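Local coordinates for protein profilin-2 (Mus musculus, PDB 2V8F) that binds actin and proline-rich ligands, here held in complex with a double repeat from the FH1 domain of the formin mDia1, and probably links such partners to actin assembly, at residues A2-Y7 / A20-Y25; D27-W32 / V46-I51; V101-A106 / L110-G115. One frame throughout, in Å; residues are numbered along the deposited sequence. Where two conformers were deposited one is given.

Interaction 1: A2-Y7 / A20-Y25; sequences AGWQSY and AAIVGY
Ile22 presents two branches of its side chain to two aromatic residues of the N-terminal segment. Its CG2 methyl meets the six-membered half of the Trp4 indole, 3.8 Å from Trp4 CE3 and a little farther from CZ3, and the two side chains cross at about a right angle. The other branch turns to Tyr7: Ile22 CG1 lies 3.8 Å from Tyr7 CB, with CD1 of Ile22 at 4.1 Å from the same carbon. Tyr7 thus touches the strand through its methylene, while its ring leads away toward the peptide-binding face. Trp4 and Tyr7 share the same first torsion, CG anti to the carbonyl carbon (chi1 -76° and -77°), so that the edge of the indole, at CZ3, stands over the centre of one face of the phenol ring, 4.1 Å above the plane of Tyr7. A type I turn from Ala2 to Gln5 leads into helix 5-12, and Gly3 O accepts there from Ser6 N. Leu135 of helix 121-137 packs on both aromatics, and the rings of Trp32 and Phe140 meet Trp4 edge-to-face. This is the aromatic groove of the profilin fold, formed where the terminal helices lie on the sheet: Trp4 NE1 and Tyr7 OH each hydrogen-bond to the backbone of the bound peptide. The contact itself is purely apolar, without a hydrogen bond between its segments, so Ile22 backs the two aromatics by shape while their polar ends serve the ligand.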
loop_
_atom_site.group_PDB
_atom_site.type_symbol
_atom_site.label_atom_id
_atom_site.label_comp_id
_atom_site.label_asym_id
_atom_site.label_seq_id
_atom_site.Cartn_x
_atom_site.Cartn_y
_atom_site.Cartn_z
ATOM N N ALA A 2 13.256 0.849 -0.660
ATOM C CA ALA A 2 13.536 -0.159 -1.665
ATOM C C ALA A 2 12.329 -0.458 -2.553
ATOM O O ALA A 2 11.230 -0.161 -2.104
ATOM C CB ALA A 2 13.871 -1.545 -1.116
ATOM N N GLY A 3 12.722 -1.107 -3.659
ATOM C CA GLY A 3 11.750 -1.749 -4.536
ATOM C C GLY A 3 10.978 -2.818 -3.812
ATOM O O GLY A 3 9.927 -3.265 -4.274
ATOM N N TRP A 4 11.484 -3.305 -2.691
ATOM C CA TRP A 4 10.710 -4.304 -1.978
ATOM C C TRP A 4 9.449 -3.695 -1.397
ATOM O O TRP A 4 8.500 -4.416 -1.064
ATOM C CB TRP A 4 11.595 -4.877 -0.863
ATOM C CG TRP A 4 12.597 -5.820 -1.451
ATOM C CD1 TRP A 4 13.919 -5.597 -1.635
ATOM C CD2 TRP A 4 12.334 -7.139 -1.961
ATOM N NE1 TRP A 4 14.517 -6.695 -2.214
ATOM C CE2 TRP A 4 13.582 -7.640 -2.419
ATOM C CE3 TRP A 4 11.213 -7.944 -2.070
ATOM C CZ2 TRP A 4 13.698 -8.919 -2.970
ATOM C CZ3 TRP A 4 11.328 -9.185 -2.609
ATOM C CH2 TRP A 4 12.572 -9.663 -3.059
ATOM N N GLN A 5 9.358 -2.378 -1.274
ATOM C CA GLN A 5 8.091 -1.796 -0.785
ATOM C C GLN A 5 6.935 -2.092 -1.728
ATOM O O GLN A 5 5.779 -2.149 -1.263
ATOM C CB GLN A 5 8.262 -0.285 -0.545
ATOM C CG GLN A 5 7.377 0.285 0.544
ATOM C CD GLN A 5 7.650 -0.218 1.956
ATOM O OE1 GLN A 5 8.798 -0.381 2.389
ATOM N NE2 GLN A 5 6.614 -0.465 2.751
ATOM N N SER A 6 7.211 -2.280 -3.008
ATOM C CA SER A 6 6.132 -2.652 -3.934
ATOM C C SER A 6 5.488 -3.980 -3.573
ATOM O O SER A 6 4.307 -4.227 -3.846
ATOM C CB SER A 6 6.674 -2.692 -5.373
ATOM O OG SER A 6 7.642 -3.722 -5.539
ATOM N N TYR A 7 6.299 -4.867 -2.962
ATOM C CA TYR A 7 5.719 -6.145 -2.505
ATOM C C TYR A 7 4.800 -5.949 -1.319
ATOM O O TYR A 7 3.753 -6.597 -1.234
ATOM C CB TYR A 7 6.860 -7.125 -2.170
ATOM C CG TYR A 7 7.423 -7.686 -3.470
ATOM C CD1 TYR A 7 7.102 -8.985 -3.809
ATOM C CD2 TYR A 7 8.262 -6.949 -4.333
ATOM C CE1 TYR A 7 7.570 -9.581 -4.960
ATOM C CE2 TYR A 7 8.726 -7.554 -5.506
ATOM C CZ TYR A 7 8.383 -8.844 -5.810
ATOM O OH TYR A 7 8.821 -9.446 -6.948
ATOM N N ALA A 20 2.063 -5.679 6.304
ATOM C CA ALA A 20 2.776 -6.711 5.540
ATOM C C ALA A 20 4.257 -6.409 5.600
ATOM O O ALA A 20 4.673 -5.289 5.871
ATOM C CB ALA A 20 2.305 -6.864 4.108
ATOM N N ALA A 21 5.062 -7.423 5.336
ATOM C CA ALA A 21 6.497 -7.251 5.346
ATOM C C ALA A 21 7.208 -8.320 4.520
ATOM O O ALA A 21 6.712 -9.431 4.376
ATOM C CB ALA A 21 7.066 -7.275 6.759
ATOM N N ILE A 22 8.362 -7.942 4.012
ATOM C CA ILE A 22 9.349 -8.820 3.431
ATOM C C ILE A 22 10.560 -8.811 4.326
ATOM O O ILE A 22 11.105 -7.752 4.635
ATOM C CB ILE A 22 9.717 -8.394 2.011
ATOM C CG1 ILE A 22 8.517 -8.348 1.077
ATOM C CG2 ILE A 22 10.801 -9.297 1.426
ATOM C CD1 ILE A 22 7.825 -9.689 0.865
ATOM N N VAL A 23 11.000 -9.987 4.770
ATOM C CA VAL A 23 12.014 -10.132 5.801
ATOM C C VAL A 23 13.041 -11.174 5.372
ATOM O O VAL A 23 12.662 -12.332 5.158
ATOM C CB VAL A 23 11.350 -10.488 7.150
ATOM C CG1 VAL A 23 12.401 -10.660 8.236
ATOM C CG2 VAL A 23 10.276 -9.506 7.542
ATOM N N GLY A 24 14.324 -10.826 5.259
ATOM C CA GLY A 24 15.320 -11.809 4.967
ATOM C C GLY A 24 15.485 -12.757 6.171
ATOM O O GLY A 24 15.359 -12.334 7.305
ATOM N N TYR A 25 15.863 -14.006 5.849
ATOM C CA TYR A 25 16.115 -14.924 6.958
ATOM C C TYR A 25 17.471 -15.629 6.855
ATOM O O TYR A 25 17.745 -16.511 7.683
ATOM C CB TYR A 25 15.060 -15.959 7.106
ATOM C CG TYR A 25 14.881 -17.019 6.084
ATOM C CD1 TYR A 25 14.167 -16.807 4.920
ATOM C CD2 TYR A 25 15.390 -18.300 6.289
ATOM C CE1 TYR A 25 13.994 -17.818 3.996
ATOM C CE2 TYR A 25 15.185 -19.277 5.349
ATOM C CZ TYR A 25 14.501 -19.058 4.175
ATOM O OH TYR A 25 14.304 -20.096 3.274
#

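Interaction 2: D27-W32 / V46-I51; sequences DAKYVW and VEIDMI. With SO4 (sulfate ion), chain F.
Lys29 NZ donates to Asp49 OD1 at 2.7 Å, a salt bridge that uses the syn lone pair of the carboxylate, the one on the side of its second oxygen. The two side chains cross at about a right angle. The lysine leaves its backbone with CG anti to N (chi1 -177°), runs on extended and bends at chi3 (-51°). Its CD and CE both pass Asp49 OD1 at 3.4 Å before the ammonium group arrives. Nearer the backbone, Lys29 CG rests 3.8 Å from Ile48 CG2, the two side chains sliding past each other in opposite directions. The far tip of the isoleucine, CD1, reaches the loop backbone at Tyr30 N, 3.6 Å away. Inverse gamma turns centred on Ala28 and Lys29 shape that loop, and Trp32 NE1 holds it from within by a 2.9 Å bond to a lone pair of Ala28 O, nearly in the indole plane. Ala28 N also gives a straight bond (175°) to O4 of a sulfate, probably from the crystallisation liquor, to which Asp27 N adds a weak bond and Arg108 NH2 another. Ala28, Tyr30 and Trp32 pack on the bound peptide, whereas Ile48 also packs on Val23 and Tyr25. Lys29 thus joins the loop entering strand 31-34 to helix 45-52 in two ways, its methylenes packing on the buried Ile48 and its ammonium group pairing with Asp49.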
loop_
_atom_site.group_PDB
_atom_site.type_symbol
_atom_site.label_atom_id
_atom_site.label_comp_id
_atom_site.label_asym_id
_atom_site.label_seq_id
_atom_site.Cartn_x
_atom_site.Cartn_y
_atom_site.Cartn_z
ATOM N N ASP A 27 21.495 -14.430 5.184
ATOM C CA ASP A 27 22.576 -13.529 5.588
ATOM C C ASP A 27 21.999 -12.162 5.951
ATOM O O ASP A 27 22.390 -11.606 6.967
ATOM C CB ASP A 27 23.595 -13.418 4.474
ATOM C CG ASP A 27 24.515 -14.592 4.305
ATOM O OD1 ASP A 27 24.402 -15.550 5.096
ATOM O OD2 ASP A 27 25.356 -14.518 3.367
ATOM N N ALA A 28 21.123 -11.635 5.119
ATOM C CA ALA A 28 20.497 -10.317 5.323
ATOM C C ALA A 28 19.267 -10.553 6.200
ATOM O O ALA A 28 18.147 -10.319 5.783
ATOM C CB ALA A 28 20.198 -9.658 3.997
ATOM N N LYS A 29 19.519 -11.039 7.394
ATOM C CA LYS A 29 18.522 -11.557 8.311
ATOM C C LYS A 29 17.955 -10.387 9.144
ATOM O O LYS A 29 18.343 -10.133 10.269
ATOM C CB LYS A 29 19.114 -12.636 9.208
ATOM C CG LYS A 29 18.124 -13.276 10.151
ATOM C CD LYS A 29 18.804 -14.165 11.163
ATOM C CE LYS A 29 19.758 -15.186 10.598
ATOM N NZ LYS A 29 20.374 -15.819 11.825
ATOM N N TYR A 30 17.050 -9.684 8.510
ATOM C CA TYR A 30 16.429 -8.469 9.064
ATOM C C TYR A 30 15.310 -8.062 8.114
ATOM O O TYR A 30 15.169 -8.534 7.009
ATOM C CB TYR A 30 17.445 -7.353 9.304
ATOM C CG TYR A 30 18.429 -7.124 8.157
ATOM C CD1 TYR A 30 18.005 -6.517 6.988
ATOM C CD2 TYR A 30 19.743 -7.547 8.248
ATOM C CE1 TYR A 30 18.890 -6.307 5.930
ATOM C CE2 TYR A 30 20.635 -7.356 7.196
ATOM C CZ TYR A 30 20.205 -6.735 6.030
ATOM O OH TYR A 30 21.124 -6.565 5.010
ATOM N N VAL A 31 14.482 -7.150 8.558
ATOM C CA VAL A 31 13.391 -6.610 7.770
ATOM C C VAL A 31 13.951 -5.907 6.532
ATOM O O VAL A 31 14.839 -5.069 6.628
ATOM C CB VAL A 31 12.531 -5.647 8.603
ATOM C CG1 VAL A 31 11.448 -4.979 7.764
ATOM C CG2 VAL A 31 11.896 -6.414 9.729
ATOM N N TRP A 32 13.372 -6.235 5.347
ATOM C CA TRP A 32 13.722 -5.561 4.136
ATOM C C TRP A 32 12.743 -4.443 3.786
ATOM O O TRP A 32 13.155 -3.417 3.326
ATOM C CB TRP A 32 13.848 -6.518 2.923
ATOM C CG TRP A 32 14.949 -7.542 3.034
ATOM C CD1 TRP A 32 15.745 -7.809 4.099
ATOM C CD2 TRP A 32 15.340 -8.441 2.009
ATOM N NE1 TRP A 32 16.622 -8.816 3.812
ATOM C CE2 TRP A 32 16.397 -9.227 2.518
ATOM C CE3 TRP A 32 14.934 -8.671 0.690
ATOM C CZ2 TRP A 32 17.042 -10.232 1.777
ATOM C CZ3 TRP A 32 15.563 -9.637 -0.029
ATOM C CH2 TRP A 32 16.597 -10.416 0.480
ATOM N N VAL A 46 16.693 -12.206 16.183
ATOM C CA VAL A 46 16.385 -13.358 17.023
ATOM C C VAL A 46 14.938 -13.809 16.831
ATOM O O VAL A 46 14.681 -15.026 16.874
ATOM C CB VAL A 46 16.687 -12.967 18.481
ATOM C CG1 VAL A 46 16.293 -14.095 19.430
ATOM C CG2 VAL A 46 18.153 -12.626 18.664
ATOM N N GLU A 47 14.009 -12.894 16.568
ATOM C CA GLU A 47 12.677 -13.349 16.238
ATOM C C GLU A 47 12.591 -14.095 14.927
ATOM O O GLU A 47 11.858 -15.073 14.815
ATOM C CB GLU A 47 11.693 -12.167 16.206
ATOM C CG GLU A 47 11.440 -11.579 17.560
ATOM C CD GLU A 47 10.631 -10.306 17.556
ATOM O OE1 GLU A 47 10.621 -9.645 16.485
ATOM O OE2 GLU A 47 10.015 -9.921 18.591
ATOM N N ILE A 48 13.351 -13.667 13.927
ATOM C CA ILE A 48 13.457 -14.413 12.681
ATOM C C ILE A 48 14.015 -15.822 12.899
ATOM O O ILE A 48 13.482 -16.811 12.364
ATOM C CB ILE A 48 14.306 -13.629 11.658
ATOM C CG1 ILE A 48 13.654 -12.277 11.295
ATOM C CG2 ILE A 48 14.550 -14.434 10.406
ATOM C CD1 ILE A 48 14.624 -11.282 10.705
ATOM N N ASP A 49 15.089 -15.947 13.688
ATOM C CA ASP A 49 15.679 -17.243 13.991
ATOM C C ASP A 49 14.607 -18.155 14.595
ATOM O O ASP A 49 14.601 -19.356 14.312
ATOM C CB ASP A 49 16.798 -17.091 14.986
ATOM C CG ASP A 49 18.108 -16.591 14.482
ATOM O OD1 ASP A 49 18.315 -16.750 13.267
ATOM O OD2 ASP A 49 18.915 -16.065 15.317
ATOM N N MET A 50 13.729 -17.624 15.448
ATOM C CA MET A 50 12.694 -18.475 16.064
ATOM C C MET A 50 11.730 -18.985 14.994
ATOM O O MET A 50 11.317 -20.136 15.013
ATOM C CB MET A 50 12.008 -17.709 17.161
ATOM C CG MET A 50 10.915 -18.466 17.878
ATOM S SD MET A 50 11.535 -19.957 18.686
ATOM C CE MET A 50 12.705 -19.209 19.844
ATOM N N ILE A 51 11.348 -18.111 14.074
ATOM C CA ILE A 51 10.443 -18.516 13.000
ATOM C C ILE A 51 11.081 -19.594 12.123
ATOM O O ILE A 51 10.372 -20.537 11.752
ATOM C CB ILE A 51 10.043 -17.268 12.163
ATOM C CG1 ILE A 51 9.202 -16.266 12.980
ATOM C CG2 ILE A 51 9.379 -17.661 10.858
ATOM C CD1 ILE A 51 7.732 -16.600 13.024
HETATM S S SO4 F . 20.850 -13.231 1.383
HETATM O O1 SO4 F . 20.519 -11.931 0.695
HETATM O O2 SO4 F . 22.257 -13.526 1.086
HETATM O O3 SO4 F . 19.981 -14.285 0.792
HETATM O O4 SO4 F . 20.552 -13.139 2.812
#

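Interaction 3: V101-A106 / L110-G115; sequences VAVGRA and LVFVMG. With SO4 (sulfate ion), chain D.
Val103 fits against Phe112 as a ridge against a plate: CG1 stands over the centre of one ring face, 4.2 Å from the centroid and 12° off the normal, a CH-pi contact. CG2 of the same valine closes on Phe112 CE2 at 3.6 Å. Phe112 has its CG beside the backbone N (chi1 -72°), which lays its side chain alongside that of Val103, both pointing the same way. Val101 CG1 comes in at the ring edge, and Val101 CG2 touches Met114 CG at 4.0 Å. Farther along the same face of the hairpin, toward the turn, a methyl of Leu110, CD2, lies against the extended first part of Arg105, 3.8 Å from both CB and CG; the chain bends only beyond, at chi3. From there the arginine leads away; its NE binds Leu78 O, and NH1 reaches Tyr25 OH and, at 3.1 Å, O4 of a sulfate. Strands 100-105 and 109-114 form a beta hairpin in the central antiparallel sheet of the profilin fold. Its hydrogen-bonded pairs are Ala102 with Val113 and Gly104 with Val111, the latter including Val111 N to Gly104 O at 2.8 Å. The other face of the hairpin is lower in relief. Gly104 leaves the surface flat opposite Val111, and the small Ala102 makes a shallow hollow into which Val113 turns CG2, 3.9 Å from Ala102 CB. Helix 121-137 lies on this smoother side, with Leu124 and Ala128 against Ala102 and Met131 against Val111.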
loop_
_atom_site.group_PDB
_atom_site.type_symbol
_atom_site.label_atom_id
_atom_site.label_comp_id
_atom_site.label_asym_id
_atom_site.label_seq_id
_atom_site.Cartn_x
_atom_site.Cartn_y
_atom_site.Cartn_z
ATOM N N VAL A 101 -1.934 -13.792 11.552
ATOM C CA VAL A 101 -0.720 -13.578 10.800
ATOM C C VAL A 101 -0.405 -14.819 9.975
ATOM O O VAL A 101 -0.501 -15.922 10.501
ATOM C CB VAL A 101 0.419 -13.259 11.785
ATOM C CG1 VAL A 101 1.796 -13.320 11.083
ATOM C CG2 VAL A 101 0.233 -11.927 12.450
ATOM N N ALA A 102 -0.005 -14.659 8.719
ATOM C CA ALA A 102 0.506 -15.756 7.943
ATOM C C ALA A 102 1.946 -15.424 7.512
ATOM O O ALA A 102 2.257 -14.254 7.214
ATOM C CB ALA A 102 -0.340 -16.069 6.736
ATOM N N VAL A 103 2.806 -16.414 7.460
ATOM C CA VAL A 103 4.154 -16.339 6.986
ATOM C C VAL A 103 4.385 -17.348 5.873
ATOM O O VAL A 103 4.009 -18.494 6.021
ATOM C CB VAL A 103 5.133 -16.638 8.150
ATOM C CG1 VAL A 103 6.574 -16.335 7.683
ATOM C CG2 VAL A 103 4.802 -15.929 9.454
ATOM N N GLY A 104 4.992 -16.900 4.784
ATOM C CA GLY A 104 5.382 -17.724 3.679
ATOM C C GLY A 104 6.904 -17.717 3.567
ATOM O O GLY A 104 7.491 -16.623 3.606
ATOM N N ARG A 105 7.559 -18.852 3.381
ATOM C CA ARG A 105 9.000 -18.932 3.297
ATOM C C ARG A 105 9.436 -19.216 1.867
ATOM O O ARG A 105 9.138 -20.306 1.335
ATOM C CB ARG A 105 9.550 -19.979 4.245
ATOM C CG ARG A 105 11.040 -20.093 4.276
ATOM C CD ARG A 105 11.546 -21.171 5.256
ATOM N NE ARG A 105 11.099 -22.481 4.721
ATOM C CZ ARG A 105 11.753 -23.165 3.814
ATOM N NH1 ARG A 105 12.898 -22.748 3.285
ATOM N NH2 ARG A 105 11.245 -24.329 3.393
ATOM N N ALA A 106 10.126 -18.281 1.254
ATOM C CA ALA A 106 10.859 -18.494 0.007
ATOM C C ALA A 106 12.287 -18.925 0.335
ATOM O O ALA A 106 12.551 -19.375 1.450
ATOM C CB ALA A 106 10.755 -17.255 -0.852
ATOM N N LEU A 110 11.140 -14.240 3.863
ATOM C CA LEU A 110 9.875 -14.500 4.446
ATOM C C LEU A 110 8.881 -13.400 4.075
ATOM O O LEU A 110 9.254 -12.223 4.033
ATOM C CB LEU A 110 9.928 -14.480 5.979
ATOM C CG LEU A 110 10.903 -15.481 6.573
ATOM C CD1 LEU A 110 11.065 -15.242 8.076
ATOM C CD2 LEU A 110 10.498 -16.941 6.316
ATOM N N VAL A 111 7.664 -13.817 3.784
ATOM C CA VAL A 111 6.545 -12.959 3.540
ATOM C C VAL A 111 5.650 -12.972 4.762
ATOM O O VAL A 111 5.209 -14.062 5.148
ATOM C CB VAL A 111 5.758 -13.428 2.320
ATOM C CG1 VAL A 111 4.520 -12.556 2.123
ATOM C CG2 VAL A 111 6.670 -13.481 1.100
ATOM N N PHE A 112 5.384 -11.830 5.380
ATOM C CA PHE A 112 4.479 -11.699 6.502
ATOM C C PHE A 112 3.256 -10.866 6.101
ATOM O O PHE A 112 3.415 -9.818 5.494
ATOM C CB PHE A 112 5.179 -10.995 7.680
ATOM C CG PHE A 112 6.217 -11.746 8.432
ATOM C CD1 PHE A 112 7.529 -11.829 7.984
ATOM C CD2 PHE A 112 5.894 -12.383 9.609
ATOM C CE1 PHE A 112 8.446 -12.533 8.741
ATOM C CE2 PHE A 112 6.804 -13.075 10.363
ATOM C CZ PHE A 112 8.109 -13.183 9.883
ATOM N N VAL A 113 2.084 -11.349 6.511
ATOM C CA VAL A 113 0.862 -10.557 6.416
ATOM C C VAL A 113 0.135 -10.643 7.743
ATOM O O VAL A 113 0.086 -11.692 8.374
ATOM C CB VAL A 113 -0.025 -10.986 5.218
ATOM C CG1 VAL A 113 0.665 -10.767 3.875
ATOM C CG2 VAL A 113 -0.432 -12.432 5.385
ATOM N N MET A 114 -0.507 -9.560 8.156
ATOM C CA MET A 114 -1.417 -9.497 9.272
ATOM C C MET A 114 -2.786 -9.033 8.813
ATOM O O MET A 114 -2.900 -7.995 8.183
ATOM C CB MET A 114 -0.871 -8.551 10.355
ATOM C CG MET A 114 -1.780 -8.531 11.577
ATOM S SD MET A 114 -1.293 -7.315 12.792
ATOM C CE MET A 114 0.341 -7.821 13.268
ATOM N N GLY A 115 -3.816 -9.828 9.160
ATOM C CA GLY A 115 -5.158 -9.355 8.749
ATOM C C GLY A 115 -5.614 -8.243 9.666
ATOM O O GLY A 115 -5.239 -8.090 10.818
HETATM S S SO4 D . 14.722 -23.946 0.191
HETATM O O1 SO4 D . 13.579 -23.503 -0.602
HETATM O O2 SO4 D . 15.586 -24.789 -0.632
HETATM O O3 SO4 D . 15.474 -22.784 0.653
HETATM O O4 SO4 D . 14.250 -24.710 1.342
#

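Interaction 3 lies at the heart of the protein, its centre about 3 Å from that of the chain, while interactions 1 and 2 sit farther out, each about 11 Å away. All three reach one sheet: strand 19-24 of interaction 1 runs between strand 31-34 and strand 109-114. Ile22 O bonds to Trp32 N on one flank, and Val23 O to Leu110 N on the other. Chemistry follows place. The hairpin relies on backbone bonds and close apolar packing, interaction 1 is buried and apolar beside the peptide groove, and interaction 2, partly buried, adds an ion pair. Leu110 CD1 packs against Ile48 and Ile51, where helix 45-52 meets the hairpin.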